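Local coordinates for protein glycerate dehydrogenase (Bacillus sp. 5mfcol3.1, PDB 6P2I) that reduces acyclic imino acids as an NADPH-dependent imine reductase, having the Rossmann-type nucleotide-binding domain of the D-isomer-specific 2-hydroxyacid dehydrogenases, at residues A[233-238]-A[255-260]. Residues are numbered along the deposited sequence; the frame is centred on the assembly and turned at random.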
# COMPACT_ATOMS: atom_id res chain seq x y z
N ILE A 233 -6.47 -16.67 -14.76
CA ILE A 233 -5.84 -15.89 -15.81
C ILE A 233 -5.14 -16.84 -16.77
O ILE A 233 -4.60 -17.87 -16.35
CB ILE A 233 -4.82 -14.89 -15.22
CG1 ILE A 233 -5.45 -14.07 -14.10
CG2 ILE A 233 -4.25 -14.00 -16.32
CD1 ILE A 233 -4.48 -13.12 -13.41
N ASP A 234 -5.15 -16.49 -18.06
CA ASP A 234 -4.20 -17.10 -18.99
C ASP A 234 -2.81 -16.63 -18.59
O ASP A 234 -2.36 -15.56 -19.01
CB ASP A 234 -4.52 -16.71 -20.44
CG ASP A 234 -3.64 -17.43 -21.46
OD1 ASP A 234 -2.46 -17.73 -21.17
OD2 ASP A 234 -4.14 -17.67 -22.58
N GLU A 235 -2.14 -17.43 -17.75
CA GLU A 235 -0.91 -16.95 -17.12
C GLU A 235 0.21 -16.76 -18.12
O GLU A 235 1.04 -15.85 -17.96
CB GLU A 235 -0.48 -17.92 -16.03
CG GLU A 235 0.49 -17.33 -15.05
CD GLU A 235 0.80 -18.29 -13.92
OE1 GLU A 235 0.21 -18.11 -12.84
OE2 GLU A 235 1.61 -19.22 -14.15
N GLN A 236 0.27 -17.60 -19.16
CA GLN A 236 1.25 -17.41 -20.22
C GLN A 236 1.01 -16.10 -20.95
O GLN A 236 1.97 -15.37 -21.27
CB GLN A 236 1.22 -18.58 -21.19
CG GLN A 236 1.87 -19.84 -20.65
CD GLN A 236 2.08 -20.89 -21.72
OE1 GLN A 236 1.22 -21.10 -22.58
NE2 GLN A 236 3.23 -21.56 -21.67
N ALA A 237 -0.25 -15.77 -21.23
CA ALA A 237 -0.55 -14.50 -21.87
C ALA A 237 -0.20 -13.33 -20.95
O ALA A 237 0.29 -12.30 -21.41
CB ALA A 237 -2.01 -14.43 -22.29
N LEU A 238 -0.45 -13.49 -19.65
CA LEU A 238 -0.10 -12.43 -18.71
C LEU A 238 1.41 -12.21 -18.67
O LEU A 238 1.87 -11.06 -18.61
CB LEU A 238 -0.63 -12.77 -17.31
CG LEU A 238 -0.37 -11.73 -16.21
CD1 LEU A 238 -0.84 -10.34 -16.62
CD2 LEU A 238 -1.01 -12.13 -14.88
N LEU A 255 0.19 -17.90 -8.08
CA LEU A 255 0.55 -18.27 -9.45
C LEU A 255 0.14 -19.72 -9.65
O LEU A 255 0.01 -20.47 -8.68
CB LEU A 255 2.05 -18.13 -9.73
CG LEU A 255 2.73 -16.78 -9.49
CD1 LEU A 255 4.20 -16.98 -9.72
CD2 LEU A 255 2.17 -15.75 -10.43
N THR A 256 -0.03 -20.13 -10.91
CA THR A 256 -0.42 -21.52 -11.15
C THR A 256 0.69 -22.48 -10.73
O THR A 256 0.41 -23.64 -10.38
CB THR A 256 -0.79 -21.75 -12.62
OG1 THR A 256 0.36 -21.62 -13.45
CG2 THR A 256 -1.86 -20.78 -13.07
N TYR A 257 1.94 -22.04 -10.77
CA TYR A 257 3.08 -22.75 -10.22
C TYR A 257 4.19 -21.74 -9.99
O TYR A 257 4.15 -20.63 -10.53
CB TYR A 257 3.56 -23.89 -11.15
CG TYR A 257 4.18 -23.41 -12.44
CD1 TYR A 257 3.38 -23.01 -13.51
CD2 TYR A 257 5.56 -23.37 -12.60
CE1 TYR A 257 3.95 -22.57 -14.70
CE2 TYR A 257 6.13 -22.95 -13.79
CZ TYR A 257 5.32 -22.54 -14.83
OH TYR A 257 5.88 -22.12 -16.01
N TYR A 258 5.18 -22.12 -9.18
CA TYR A 258 6.23 -21.19 -8.79
C TYR A 258 7.60 -21.58 -9.33
O TYR A 258 8.24 -20.78 -10.01
CB TYR A 258 6.27 -21.05 -7.26
CG TYR A 258 5.15 -20.17 -6.76
CD1 TYR A 258 3.87 -20.68 -6.62
CD2 TYR A 258 5.37 -18.82 -6.46
CE1 TYR A 258 2.83 -19.89 -6.18
CE2 TYR A 258 4.34 -18.02 -6.02
CZ TYR A 258 3.07 -18.55 -5.88
OH TYR A 258 2.04 -17.76 -5.45
N LYS A 259 8.08 -22.80 -9.05
CA LYS A 259 9.42 -23.17 -9.49
C LYS A 259 9.55 -23.02 -11.01
O LYS A 259 8.75 -23.56 -11.77
CB LYS A 259 9.75 -24.61 -9.08
CG LYS A 259 11.15 -25.04 -9.52
CD LYS A 259 11.62 -26.31 -8.82
CE LYS A 259 13.02 -26.70 -9.28
NZ LYS A 259 14.02 -25.64 -8.98
N ASP A 260 10.54 -22.24 -11.43
CA ASP A 260 10.88 -22.00 -12.83
C ASP A 260 9.79 -21.27 -13.60
O ASP A 260 9.84 -21.22 -14.84
CB ASP A 260 11.23 -23.31 -13.56
CG ASP A 260 12.51 -23.95 -13.03
OD1 ASP A 260 13.39 -23.20 -12.55
OD2 ASP A 260 12.62 -25.19 -13.10
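Glu-235 reaches from the first turn of helix 235-243 to Thr-256, and its carboxylate takes two hydrogen bonds from that one residue. The contact lies in the Rossmann-type NAD-binding domain of the 2-hydroxyacid dehydrogenase family, joining the helix that precedes strand 249-252 to the loop that leaves this strand. The backbone N of Thr-256 donates to OE1 of Glu-235 at 2.8 Å, nearly straight at 169°, meeting the oxygen on its syn side. The hydroxyl OG1 of Thr-256 gives its proton to Glu-235 OE2, also over 2.8 Å, but comes in from well above the carboxylate plane. OE2 also accepts from Asn-261 ND2, which bonds Tyr-257 O as well. Three bonds on two oxygens should leave the carboxylate little freedom to turn about CG-CD. Methyl CG2 of Thr-256 lies 3.4 Å from Glu-235 OE1, and CB of Leu-255 sits 3.6 Å from the same oxygen. The Glu-235 chain reaches the loop because CG stands anti to the backbone N (chi1 -162°) and the chain stays extended beyond it. With an alanine here, the Thr-256 amide and hydroxyl and the Asn-261 amide would probably all lose their shared acceptor, letting the loop shift against the helix. On the helix side, Asp-234 is the N-cap: its OD1 accepts from Ala-237 N at 3.0 Å, 56° out of the carboxylate plane.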